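Local coordinates for inactive glucansucrase (PDB 5JBD), which is of unknown function but belongs to glycosyl hydrolase family 70, whose members are built round a TIM barrel, and holds a calcium ion, at residues G32-M37 and R60-S65; V194-N199 and V762-T767; S757-V762 and F787-G792. All blocks are in the same frame, centred on the assembly; numbering follows the deposited sequence.

Overall arrangement
Contact 1 lies near the start of the modelled chain, about 50 Å from the chain's centre, and closes before the other two open. Its centre is about 30 Å from that of contact 3 and about 37 Å from that of contact 2. Contacts 2 and 3 are neighbours, their centres about 13 Å apart: they flank strand 758-767 in one six-stranded antiparallel sheet, share V762, and meet where F196 CZ packs on T790 CG2. Their segments alternate along the chain; the sheet pairs the early strand 193-197 with strand 758-767, more than 550 residues later. D243, a calcium ligand, lies on strand 242-244 of this same sheet, which is separate from the eight-stranded parallel barrel.

Contact 1 (G32-M37 and R60-S65); sequences GTWENM and RPYGTS
The carbonyl oxygen of E35 takes the backbone NH of G63 in an almost straight hydrogen bond, E35 O to G63 N 2.9 Å with 170° at the hydrogen. Two residues further on, M37 O accepts the NH of Y62 (M37 O to Y62 N 2.8 Å), the donor lying nearly along the C=O axis, and the same oxygen receives a CA-H...O contact from P61. Within 32-37 the NH groups of E35, N36 and M37 are satisfied locally, each donating to the carbonyl three residues back. N36 O takes the Y59 hydroxyl. This is a short 3-10 turn, 33-36; the carbonyls of E35 in it and of M37 just after it face 60-65, and it packs against strand 63-64, which pairs with strand 72-73 in a two-stranded antiparallel sheet. The carbonyl of G63 is reached by water 1, 2.8 Å from G63 O. That water also donates to N36 OD1 at 2.7 Å, while N36 ND2 is held by Q134 of helix 126-147. The E35 carboxylate, on a chain extended beyond CG, is bonded within its own segment: OE2 accepts from G32 N at 3.1 Å, on its anti side. Its other oxygen, OE1, sits at the edge of the Y62 ring, 3.7 Å from Y62 CD1, and beside G63 CA. W34, with CG between the backbone N and the carbonyl carbon (chi1 68°), carries its ring over E35 CG. The six-membered ring meets Y62 obliquely, planes at 39°, with W34 CH2 over one face and 3.5 Å from Y62 CE1. The indole NE1 donates to G30 O.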
ATOM      1  N   GLY A  32      -9.973  56.230   1.627  1.00 47.78           N
ATOM      2  CA  GLY A  32      -9.532  55.960   2.998  1.00 47.45           C
ATOM      3  C   GLY A  32      -9.489  54.482   3.366  1.00 45.96           C
ATOM      4  O   GLY A  32      -9.609  53.606   2.499  1.00 44.20           O
ATOM      5  N   THR A  33      -9.351  54.228   4.669  1.00 46.92           N
ATOM      6  CA  THR A  33      -9.214  52.872   5.245  1.00 47.08           C
ATOM      7  C   THR A  33     -10.383  51.936   4.984  1.00 44.83           C
ATOM      8  O   THR A  33     -10.207  50.731   5.014  1.00 44.82           O
ATOM      9  CB  THR A  33      -9.004  52.932   6.770  1.00 49.09           C
ATOM     10  OG1 THR A  33     -10.008  53.777   7.352  1.00 52.58           O
ATOM     11  CG2 THR A  33      -7.617  53.482   7.101  1.00 49.79           C
ATOM     12  N   TRP A  34     -11.575  52.477   4.728  1.00 44.33           N
ATOM     13  CA  TRP A  34     -12.729  51.647   4.318  1.00 43.54           C
ATOM     14  C   TRP A  34     -12.457  50.775   3.080  1.00 41.52           C
ATOM     15  O   TRP A  34     -13.115  49.752   2.896  1.00 41.12           O
ATOM     16  CB  TRP A  34     -13.986  52.506   4.085  1.00 43.81           C
ATOM     17  CG  TRP A  34     -13.900  53.411   2.915  1.00 43.97           C
ATOM     18  CD1 TRP A  34     -13.501  54.711   2.919  1.00 44.35           C
ATOM     19  CD2 TRP A  34     -14.218  53.088   1.554  1.00 43.62           C
ATOM     20  NE1 TRP A  34     -13.547  55.219   1.649  1.00 44.96           N
ATOM     21  CE2 TRP A  34     -13.981  54.245   0.789  1.00 43.73           C
ATOM     22  CE3 TRP A  34     -14.674  51.928   0.906  1.00 42.60           C
ATOM     23  CZ2 TRP A  34     -14.184  54.288  -0.596  1.00 43.61           C
ATOM     24  CZ3 TRP A  34     -14.875  51.969  -0.487  1.00 42.46           C
ATOM     25  CH2 TRP A  34     -14.633  53.146  -1.213  1.00 42.74           C
ATOM     26  N   GLU A  35     -11.496  51.188   2.254  1.00 40.74           N
ATOM     27  CA  GLU A  35     -11.096  50.437   1.056  1.00 39.84           C
ATOM     28  C   GLU A  35     -10.430  49.082   1.376  1.00 38.21           C
ATOM     29  O   GLU A  35     -10.260  48.248   0.484  1.00 38.34           O
ATOM     30  CB  GLU A  35     -10.200  51.304   0.146  1.00 39.92           C
ATOM     31  CG  GLU A  35     -10.893  52.580  -0.345  1.00 40.96           C
ATOM     32  CD  GLU A  35     -10.066  53.408  -1.310  1.00 40.96           C
ATOM     33  OE1 GLU A  35      -9.597  52.853  -2.323  1.00 40.28           O
ATOM     34  OE2 GLU A  35      -9.920  54.622  -1.070  1.00 41.57           O
ATOM     35  N   ASN A  36     -10.093  48.843   2.644  1.00 38.44           N
ATOM     36  CA  ASN A  36      -9.751  47.481   3.118  1.00 37.16           C
ATOM     37  C   ASN A  36     -10.890  46.465   2.956  1.00 36.78           C
ATOM     38  O   ASN A  36     -10.651  45.261   2.965  1.00 35.63           O
ATOM     39  CB  ASN A  36      -9.345  47.509   4.590  1.00 37.31           C
ATOM     40  CG  ASN A  36      -8.106  48.345   4.854  1.00 37.77           C
ATOM     41  OD1 ASN A  36      -7.416  48.788   3.944  1.00 37.34           O
ATOM     42  ND2 ASN A  36      -7.830  48.570   6.124  1.00 38.27           N
ATOM     43  N   MET A  37     -12.133  46.933   2.844  1.00 38.13           N
ATOM     44  CA  MET A  37     -13.279  46.037   2.628  1.00 39.37           C
ATOM     45  C   MET A  37     -13.119  45.205   1.359  1.00 38.00           C
ATOM     46  O   MET A  37     -12.472  45.649   0.396  1.00 37.57           O
ATOM     47  CB  MET A  37     -14.602  46.831   2.561  1.00 42.28           C
ATOM     48  CG  MET A  37     -14.831  47.605   1.271  1.00 45.28           C
ATOM     49  SD  MET A  37     -16.398  48.515   1.252  1.00 48.93           S
ATOM     50  CE  MET A  37     -17.514  47.183   0.809  1.00 50.04           C
ATOM     51  N   ARG A  60      -9.520  40.110  -2.618  1.00 30.73           N
ATOM     52  CA  ARG A  60      -9.297  41.367  -3.323  1.00 31.61           C
ATOM     53  C   ARG A  60      -9.928  42.490  -2.516  1.00 31.89           C
ATOM     54  O   ARG A  60     -11.159  42.594  -2.482  1.00 32.23           O
ATOM     55  CB  ARG A  60      -9.921  41.311  -4.718  1.00 32.04           C
ATOM     56  CG  ARG A  60      -9.718  42.585  -5.534  1.00 32.96           C
ATOM     57  CD  ARG A  60     -10.500  42.550  -6.831  1.00 33.68           C
ATOM     58  NE  ARG A  60     -10.527  43.859  -7.485  1.00 34.69           N
ATOM     59  CZ  ARG A  60     -11.194  44.125  -8.607  1.00 36.18           C
ATOM     60  NH1 ARG A  60     -11.916  43.176  -9.219  1.00 36.04           N
ATOM     61  NH2 ARG A  60     -11.153  45.356  -9.118  1.00 37.33           N
ATOM     62  N   PRO A  61      -9.105  43.331  -1.851  1.00 32.41           N
ATOM     63  CA  PRO A  61      -9.702  44.515  -1.206  1.00 33.28           C
ATOM     64  C   PRO A  61     -10.135  45.519  -2.255  1.00 33.85           C
ATOM     65  O   PRO A  61      -9.706  45.419  -3.412  1.00 32.97           O
ATOM     66  CB  PRO A  61      -8.549  45.092  -0.374  1.00 33.72           C
ATOM     67  CG  PRO A  61      -7.314  44.656  -1.095  1.00 33.31           C
ATOM     68  CD  PRO A  61      -7.637  43.310  -1.691  1.00 32.22           C
ATOM     69  N   TYR A  62     -10.982  46.470  -1.867  1.00 35.29           N
ATOM     70  CA  TYR A  62     -11.403  47.527  -2.796  1.00 36.23           C
ATOM     71  C   TYR A  62     -10.198  48.372  -3.226  1.00 36.50           C
ATOM     72  O   TYR A  62     -10.028  48.660  -4.408  1.00 37.19           O
ATOM     73  CB  TYR A  62     -12.516  48.384  -2.177  1.00 38.11           C
ATOM     74  CG  TYR A  62     -13.050  49.472  -3.102  1.00 40.15           C
ATOM     75  CD1 TYR A  62     -12.449  50.722  -3.136  1.00 41.25           C
ATOM     76  CD2 TYR A  62     -14.154  49.250  -3.939  1.00 40.96           C
ATOM     77  CE1 TYR A  62     -12.919  51.731  -3.963  1.00 42.74           C
ATOM     78  CE2 TYR A  62     -14.635  50.261  -4.775  1.00 42.67           C
ATOM     79  CZ  TYR A  62     -14.009  51.498  -4.782  1.00 43.35           C
ATOM     80  OH  TYR A  62     -14.441  52.535  -5.589  1.00 45.86           O
ATOM     81  N   GLY A  63      -9.362  48.762  -2.269  1.00 36.62           N
ATOM     82  CA  GLY A  63      -8.145  49.520  -2.568  1.00 37.24           C
ATOM     83  C   GLY A  63      -7.029  49.260  -1.573  1.00 37.48           C
ATOM     84  O   GLY A  63      -7.238  48.565  -0.581  1.00 37.96           O
ATOM     85  N   THR A  64      -5.855  49.829  -1.859  1.00 37.91           N
ATOM     86  CA  THR A  64      -4.663  49.713  -1.023  1.00 38.19           C
ATOM     87  C   THR A  64      -3.867  51.020  -0.998  1.00 38.98           C
ATOM     88  O   THR A  64      -4.063  51.908  -1.839  1.00 39.66           O
ATOM     89  CB  THR A  64      -3.715  48.592  -1.522  1.00 37.51           C
ATOM     90  OG1 THR A  64      -3.158  48.958  -2.789  1.00 37.91           O
ATOM     91  CG2 THR A  64      -4.428  47.291  -1.652  1.00 37.22           C
ATOM     92  N   SER A  65      -2.973  51.141  -0.021  1.00 39.74           N
ATOM     93  CA  SER A  65      -2.172  52.352   0.150  1.00 41.98           C
ATOM     94  C   SER A  65      -0.791  52.045   0.702  1.00 41.89           C
ATOM     95  O   SER A  65      -0.634  51.165   1.540  1.00 40.49           O
ATOM     96  CB  SER A  65      -2.876  53.330   1.101  1.00 42.80           C
ATOM     97  OG  SER A  65      -2.114  54.510   1.300  1.00 44.14           O
TER
HETATM   98  O   HOH W   1      -6.384  47.483   1.851  1.00 29.06           O

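Contact 2 (V194-N199 and V762-T767); sequences VIFVNN and VTVTRT
V762 opens the pairing by placing CB over one face of the F196 ring and CG2 against F196 CE1. Two antiparallel strands, 193-197 and 758-767, run side by side in a six-stranded sheet; strand 784-791 borders 758-767, and 841-845 borders 193-197. T763 is gripped through both backbone and side chain. Its carbonyl takes the NH of V197, T763 O to V197 N 2.9 Å at 175°, and its NH donates to water 2, which also lies within hydrogen-bonding distance of V197 O. The hydroxyl accepts from the N199 amide, T763 OG1 to N199 ND2 3.0 Å, lying in the amide plane; OG1 is also bonded to T209, and ND2 to K206 O. V764 stands opposite F196 as a non-hydrogen-bonded pair. Its CG1 is at the ring edge, 3.7 Å from F196 CD1, and its CB is 3.5 Å from V194 CG1. V194 reaches this spot with chi1 at 116°, away from any staggered position. T765 and I195 form the hydrogen-bonded pair: I195 N to T765 O is 3.0 Å, whereas the return bond from T765 N to I195 O is longer, 3.3 Å. T765 OG1 is bonded to N783. R766 pairs with V194, on the face shared with V764 and F196, and its guanidinium runs on to L173 O and a salt bridge with D192. Last comes T767, crossed at about a right angle by I195, whose CG1 is set between the backbone N and the carbonyl carbon (chi1 58°): T767 CG2 packs 3.7 Å from I195 CG1, and T767 OG1 lies 3.6 Å from I195 CG2.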
ATOM      1  N   VAL A 194      -8.184  11.406  11.130  1.00 28.58           N
ATOM      2  CA  VAL A 194      -9.377  12.137  11.396  1.00 29.49           C
ATOM      3  C   VAL A 194     -10.519  11.426  10.647  1.00 29.07           C
ATOM      4  O   VAL A 194     -10.329  10.952   9.529  1.00 28.76           O
ATOM      5  CB  VAL A 194      -9.071  13.596  10.953  1.00 30.93           C
ATOM      6  CG1 VAL A 194      -9.925  14.067   9.800  1.00 32.41           C
ATOM      7  CG2 VAL A 194      -8.977  14.534  12.153  1.00 30.08           C
ATOM      8  N   ILE A 195     -11.693  11.333  11.256  1.00 28.77           N
ATOM      9  CA  ILE A 195     -12.895  10.831  10.547  1.00 29.28           C
ATOM     10  C   ILE A 195     -13.761  11.986  10.053  1.00 29.17           C
ATOM     11  O   ILE A 195     -13.764  13.055  10.655  1.00 29.87           O
ATOM     12  CB  ILE A 195     -13.775   9.891  11.404  1.00 29.05           C
ATOM     13  CG1 ILE A 195     -14.264  10.565  12.697  1.00 30.20           C
ATOM     14  CG2 ILE A 195     -13.011   8.604  11.721  1.00 29.66           C
ATOM     15  CD1 ILE A 195     -15.249   9.717  13.498  1.00 32.14           C
ATOM     16  N   PHE A 196     -14.500  11.752   8.973  1.00 28.30           N
ATOM     17  CA  PHE A 196     -15.500  12.704   8.473  1.00 28.38           C
ATOM     18  C   PHE A 196     -16.859  12.339   9.063  1.00 29.65           C
ATOM     19  O   PHE A 196     -17.316  11.184   8.930  1.00 28.22           O
ATOM     20  CB  PHE A 196     -15.591  12.660   6.944  1.00 27.56           C
ATOM     21  CG  PHE A 196     -14.295  12.940   6.228  1.00 27.52           C
ATOM     22  CD1 PHE A 196     -13.282  13.701   6.799  1.00 27.21           C
ATOM     23  CD2 PHE A 196     -14.099  12.443   4.950  1.00 28.48           C
ATOM     24  CE1 PHE A 196     -12.114  13.956   6.116  1.00 27.36           C
ATOM     25  CE2 PHE A 196     -12.926  12.701   4.253  1.00 28.51           C
ATOM     26  CZ  PHE A 196     -11.930  13.454   4.841  1.00 28.22           C
ATOM     27  N   VAL A 197     -17.494  13.315   9.718  1.00 29.54           N
ATOM     28  CA  VAL A 197     -18.786  13.103  10.392  1.00 31.64           C
ATOM     29  C   VAL A 197     -19.851  14.013   9.818  1.00 31.52           C
ATOM     30  O   VAL A 197     -19.537  15.026   9.174  1.00 31.61           O
ATOM     31  CB  VAL A 197     -18.717  13.296  11.929  1.00 32.80           C
ATOM     32  CG1 VAL A 197     -17.641  12.396  12.547  1.00 33.80           C
ATOM     33  CG2 VAL A 197     -18.531  14.758  12.329  1.00 33.86           C
ATOM     34  N   ASN A 198     -21.102  13.641  10.062  1.00 30.93           N
ATOM     35  CA  ASN A 198     -22.251  14.402   9.583  1.00 32.37           C
ATOM     36  C   ASN A 198     -22.399  15.715  10.341  1.00 32.52           C
ATOM     37  O   ASN A 198     -22.124  15.796  11.537  1.00 32.79           O
ATOM     38  CB  ASN A 198     -23.553  13.589   9.686  1.00 32.89           C
ATOM     39  CG  ASN A 198     -23.627  12.458   8.673  1.00 33.32           C
ATOM     40  OD1 ASN A 198     -22.776  12.327   7.793  1.00 32.60           O
ATOM     41  ND2 ASN A 198     -24.650  11.619   8.803  1.00 34.82           N
ATOM     42  N   ASN A 199     -22.819  16.744   9.618  1.00 34.69           N
ATOM     43  CA  ASN A 199     -23.026  18.054  10.206  1.00 35.97           C
ATOM     44  C   ASN A 199     -23.981  18.879   9.343  1.00 36.73           C
ATOM     45  O   ASN A 199     -23.561  19.542   8.380  1.00 35.13           O
ATOM     46  CB  ASN A 199     -21.692  18.788  10.402  1.00 35.66           C
ATOM     47  CG  ASN A 199     -21.870  20.146  11.063  1.00 37.40           C
ATOM     48  OD1 ASN A 199     -22.956  20.471  11.563  1.00 39.74           O
ATOM     49  ND2 ASN A 199     -20.811  20.950  11.066  1.00 36.84           N
ATOM     50  N   VAL A 762     -14.888  19.881   5.487  1.00 29.63           N
ATOM     51  CA  VAL A 762     -15.481  18.696   6.127  1.00 29.07           C
ATOM     52  C   VAL A 762     -15.488  18.899   7.634  1.00 29.13           C
ATOM     53  O   VAL A 762     -14.655  19.637   8.156  1.00 30.07           O
ATOM     54  CB  VAL A 762     -14.709  17.402   5.779  1.00 27.75           C
ATOM     55  CG1 VAL A 762     -15.007  16.987   4.352  1.00 28.04           C
ATOM     56  CG2 VAL A 762     -13.207  17.557   5.976  1.00 27.57           C
ATOM     57  N   THR A 763     -16.433  18.266   8.322  1.00 28.61           N
ATOM     58  CA  THR A 763     -16.475  18.294   9.771  1.00 28.88           C
ATOM     59  C   THR A 763     -15.779  17.027  10.281  1.00 30.56           C
ATOM     60  O   THR A 763     -16.143  15.908   9.874  1.00 29.08           O
ATOM     61  CB  THR A 763     -17.913  18.399  10.272  1.00 29.33           C
ATOM     62  OG1 THR A 763     -18.526  19.571   9.709  1.00 29.73           O
ATOM     63  CG2 THR A 763     -17.947  18.504  11.791  1.00 30.37           C
ATOM     64  N   VAL A 764     -14.779  17.198  11.155  1.00 30.94           N
ATOM     65  CA  VAL A 764     -13.913  16.078  11.570  1.00 31.12           C
ATOM     66  C   VAL A 764     -13.678  15.918  13.072  1.00 30.71           C
ATOM     67  O   VAL A 764     -13.891  16.836  13.860  1.00 31.56           O
ATOM     68  CB  VAL A 764     -12.526  16.147  10.890  1.00 31.26           C
ATOM     69  CG1 VAL A 764     -12.669  16.344   9.383  1.00 32.19           C
ATOM     70  CG2 VAL A 764     -11.637  17.230  11.499  1.00 32.47           C
ATOM     71  N   THR A 765     -13.214  14.721  13.440  1.00 30.72           N
ATOM     72  CA  THR A 765     -12.884  14.374  14.825  1.00 29.98           C
ATOM     73  C   THR A 765     -11.587  13.571  14.814  1.00 28.68           C
ATOM     74  O   THR A 765     -11.381  12.712  13.943  1.00 27.02           O
ATOM     75  CB  THR A 765     -14.019  13.558  15.472  1.00 31.09           C
ATOM     76  OG1 THR A 765     -15.181  14.384  15.581  1.00 31.54           O
ATOM     77  CG2 THR A 765     -13.639  13.046  16.859  1.00 31.31           C
ATOM     78  N   ARG A 766     -10.716  13.860  15.779  1.00 28.44           N
ATOM     79  CA  ARG A 766      -9.402  13.221  15.878  1.00 27.85           C
ATOM     80  C   ARG A 766      -9.578  11.797  16.420  1.00 27.67           C
ATOM     81  O   ARG A 766     -10.049  11.626  17.531  1.00 26.78           O
ATOM     82  CB  ARG A 766      -8.504  14.025  16.836  1.00 29.07           C
ATOM     83  CG  ARG A 766      -7.085  13.502  17.012  1.00 28.71           C
ATOM     84  CD  ARG A 766      -6.249  13.721  15.771  1.00 28.62           C
ATOM     85  NE  ARG A 766      -4.887  13.224  15.972  1.00 28.81           N
ATOM     86  CZ  ARG A 766      -4.519  11.938  15.914  1.00 28.79           C
ATOM     87  NH1 ARG A 766      -5.417  10.982  15.670  1.00 28.52           N
ATOM     88  NH2 ARG A 766      -3.236  11.604  16.117  1.00 28.30           N
ATOM     89  N   THR A 767      -9.152  10.800  15.644  1.00 28.31           N
ATOM     90  CA  THR A 767      -9.348   9.396  16.017  1.00 27.87           C
ATOM     91  C   THR A 767      -8.112   8.532  15.829  1.00 28.04           C
ATOM     92  O   THR A 767      -7.150   8.930  15.161  1.00 27.66           O
ATOM     93  CB  THR A 767     -10.472   8.746  15.180  1.00 27.71           C
ATOM     94  OG1 THR A 767     -10.063   8.631  13.810  1.00 26.67           O
ATOM     95  CG2 THR A 767     -11.762   9.547  15.281  1.00 28.54           C
TER
HETATM   96  O   HOH W   2     -17.668  15.858   7.068  1.00 25.96           O

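Contact 3 (S757-V762 and F787-G792)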
ATOM      1  N   SER A 757      -6.295  17.191  -5.494  1.00 33.11           N
ATOM      2  CA  SER A 757      -5.947  18.621  -5.609  1.00 33.19           C
ATOM      3  C   SER A 757      -7.042  19.572  -5.104  1.00 33.00           C
ATOM      4  O   SER A 757      -6.780  20.757  -4.902  1.00 32.91           O
ATOM      5  CB  SER A 757      -5.599  18.955  -7.063  1.00 34.01           C
ATOM      6  OG  SER A 757      -6.761  18.801  -7.861  1.00 37.28           O
ATOM      7  N   GLY A 758      -8.255  19.062  -4.899  1.00 31.63           N
ATOM      8  CA  GLY A 758      -9.392  19.879  -4.469  1.00 31.90           C
ATOM      9  C   GLY A 758      -9.679  19.801  -2.976  1.00 30.53           C
ATOM     10  O   GLY A 758      -9.886  18.709  -2.438  1.00 28.68           O
ATOM     11  N   GLN A 759      -9.699  20.960  -2.317  1.00 29.42           N
ATOM     12  CA  GLN A 759     -10.066  21.058  -0.907  1.00 29.20           C
ATOM     13  C   GLN A 759     -11.574  21.161  -0.725  1.00 30.75           C
ATOM     14  O   GLN A 759     -12.299  21.684  -1.593  1.00 29.91           O
ATOM     15  CB  GLN A 759      -9.415  22.256  -0.225  1.00 30.34           C
ATOM     16  CG  GLN A 759      -7.960  22.039   0.125  1.00 30.11           C
ATOM     17  CD  GLN A 759      -7.307  23.277   0.711  1.00 32.00           C
ATOM     18  OE1 GLN A 759      -7.011  24.232  -0.010  1.00 31.19           O
ATOM     19  NE2 GLN A 759      -7.094  23.276   2.023  1.00 32.39           N
ATOM     20  N   GLU A 760     -12.025  20.662   0.424  1.00 30.64           N
ATOM     21  CA  GLU A 760     -13.428  20.634   0.784  1.00 32.10           C
ATOM     22  C   GLU A 760     -13.541  20.900   2.280  1.00 32.06           C
ATOM     23  O   GLU A 760     -12.719  20.419   3.057  1.00 33.30           O
ATOM     24  CB  GLU A 760     -14.017  19.265   0.432  1.00 32.49           C
ATOM     25  CG  GLU A 760     -15.538  19.170   0.515  1.00 33.64           C
ATOM     26  CD  GLU A 760     -16.085  17.793   0.168  1.00 33.38           C
ATOM     27  OE1 GLU A 760     -15.300  16.862  -0.161  1.00 32.16           O
ATOM     28  OE2 GLU A 760     -17.324  17.639   0.239  1.00 36.46           O
ATOM     29  N   ALA A 761     -14.547  21.674   2.686  1.00 31.60           N
ATOM     30  CA  ALA A 761     -14.821  21.857   4.106  1.00 31.40           C
ATOM     31  C   ALA A 761     -15.544  20.611   4.601  1.00 30.82           C
ATOM     32  O   ALA A 761     -16.662  20.313   4.167  1.00 31.42           O
ATOM     33  CB  ALA A 761     -15.645  23.109   4.372  1.00 32.31           C
ATOM     34  N   VAL A 762     -14.888  19.881   5.487  1.00 29.63           N
ATOM     35  CA  VAL A 762     -15.481  18.696   6.127  1.00 29.07           C
ATOM     36  C   VAL A 762     -15.488  18.899   7.634  1.00 29.13           C
ATOM     37  O   VAL A 762     -14.655  19.637   8.156  1.00 30.07           O
ATOM     38  CB  VAL A 762     -14.709  17.402   5.779  1.00 27.75           C
ATOM     39  CG1 VAL A 762     -15.007  16.987   4.352  1.00 28.04           C
ATOM     40  CG2 VAL A 762     -13.207  17.557   5.976  1.00 27.57           C
ATOM     41  N   PHE A 787     -10.164  21.784   6.294  1.00 29.49           N
ATOM     42  CA  PHE A 787     -10.113  21.940   4.841  1.00 29.26           C
ATOM     43  C   PHE A 787      -9.273  20.849   4.172  1.00 29.51           C
ATOM     44  O   PHE A 787      -8.247  21.111   3.543  1.00 29.20           O
ATOM     45  CB  PHE A 787      -9.615  23.346   4.472  1.00 30.21           C
ATOM     46  CG  PHE A 787     -10.460  24.466   5.024  1.00 31.51           C
ATOM     47  CD1 PHE A 787     -11.852  24.450   4.902  1.00 32.85           C
ATOM     48  CD2 PHE A 787      -9.867  25.569   5.622  1.00 33.22           C
ATOM     49  CE1 PHE A 787     -12.628  25.493   5.394  1.00 32.81           C
ATOM     50  CE2 PHE A 787     -10.636  26.621   6.103  1.00 34.04           C
ATOM     51  CZ  PHE A 787     -12.020  26.582   5.990  1.00 34.16           C
ATOM     52  N   ALA A 788      -9.742  19.609   4.292  1.00 30.20           N
ATOM     53  CA  ALA A 788      -9.014  18.451   3.771  1.00 29.61           C
ATOM     54  C   ALA A 788      -9.027  18.467   2.266  1.00 29.65           C
ATOM     55  O   ALA A 788     -10.007  18.916   1.655  1.00 29.91           O
ATOM     56  CB  ALA A 788      -9.649  17.158   4.269  1.00 30.22           C
ATOM     57  N   TYR A 789      -7.941  17.986   1.671  1.00 28.61           N
ATOM     58  CA  TYR A 789      -7.921  17.642   0.250  1.00 28.80           C
ATOM     59  C   TYR A 789      -8.697  16.337   0.086  1.00 28.07           C
ATOM     60  O   TYR A 789      -8.288  15.311   0.623  1.00 28.67           O
ATOM     61  CB  TYR A 789      -6.484  17.509  -0.256  1.00 29.31           C
ATOM     62  CG  TYR A 789      -5.788  18.848  -0.344  1.00 30.84           C
ATOM     63  CD1 TYR A 789      -5.163  19.410   0.765  1.00 32.72           C
ATOM     64  CD2 TYR A 789      -5.811  19.585  -1.521  1.00 32.90           C
ATOM     65  CE1 TYR A 789      -4.546  20.654   0.689  1.00 34.11           C
ATOM     66  CE2 TYR A 789      -5.188  20.830  -1.615  1.00 33.87           C
ATOM     67  CZ  TYR A 789      -4.564  21.359  -0.504  1.00 34.84           C
ATOM     68  OH  TYR A 789      -3.961  22.587  -0.582  1.00 35.31           O
ATOM     69  N   THR A 790      -9.838  16.405  -0.598  1.00 28.05           N
ATOM     70  CA  THR A 790     -10.750  15.267  -0.766  1.00 28.84           C
ATOM     71  C   THR A 790     -11.270  15.028  -2.190  1.00 29.35           C
ATOM     72  O   THR A 790     -11.867  13.977  -2.456  1.00 28.70           O
ATOM     73  CB  THR A 790     -12.028  15.488   0.050  1.00 29.10           C
ATOM     74  OG1 THR A 790     -12.715  16.614  -0.491  1.00 30.07           O
ATOM     75  CG2 THR A 790     -11.735  15.731   1.517  1.00 29.36           C
ATOM     76  N   THR A 791     -11.092  15.998  -3.085  1.00 30.24           N
ATOM     77  CA  THR A 791     -11.874  16.054  -4.294  1.00 29.60           C
ATOM     78  C   THR A 791     -10.980  15.952  -5.533  1.00 29.86           C
ATOM     79  O   THR A 791      -9.962  16.645  -5.649  1.00 29.57           O
ATOM     80  CB  THR A 791     -12.755  17.320  -4.284  1.00 31.95           C
ATOM     81  OG1 THR A 791     -13.623  17.265  -3.145  1.00 29.68           O
ATOM     82  CG2 THR A 791     -13.591  17.433  -5.555  1.00 33.23           C
ATOM     83  N   GLY A 792     -11.375  15.069  -6.450  1.00 29.79           N
ATOM     84  CA  GLY A 792     -10.602  14.799  -7.654  1.00 31.11           C
ATOM     85  C   GLY A 792     -10.867  13.411  -8.192  1.00 30.78           C
ATOM     86  O   GLY A 792     -11.949  12.858  -7.993  1.00 32.54           O
TER
HETATM   87  O   HOH W   3     -10.092  18.262  -8.045  1.00 40.09           O
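With CG anti to its carbonyl carbon (chi1 -78°), Q759 lays its side chain over the Y789 ring, while E760, CG anti to the backbone N (chi1 -169°) and the chain extended beyond, brings its carboxylate beside T790 OG1 on the other face. Between these two side chains the backbones of strands 758-767 and 784-791 form a classic beta bulge in an antiparallel pair. T790 and T791 both face G758, whose single carbonyl oxygen is gripped twice: G758 O is 2.9 Å from T790 N and 3.0 Å from T791 N, the latter tilted from the carbonyl plane. G758 N returns a bond to T791 O at 3.1 Å. The register therefore slips by one residue before Q759 meets Y789 as a non-hydrogen-bonded pair. On that face the glutamine CG sits over the middle of the tyrosine ring, 3.4 Å from its centroid, in a CH-pi contact. Its amide is nearly parallel to the ring, planes 8° apart, stacked over the CZ-OH end, and turns NE2 to the backbone: Q759 NE2 donates to F787 O at 2.9 Å, with the acceptor close to the amide plane. Further along the same face, A761 CB touches the edge of the F787 ring. V762 CG2 packs on A788 CB. The E760 carboxylate is buried, and OE1 uses its anti lone pair to accept from T790 in a short bond, E760 OE1 to T790 OG1 2.6 Å. E760 OE1 thus has two donors, the T790 hydroxyl and A838 N. T790 OG1 is in turn an acceptor, so the hydroxyls form a relay: T791 OG1 donates to T790 OG1 at 2.9 Å. At the solvent-facing end, water 3 donates to T791 O and lies 3.4 Å from S757 OG, a weak bond.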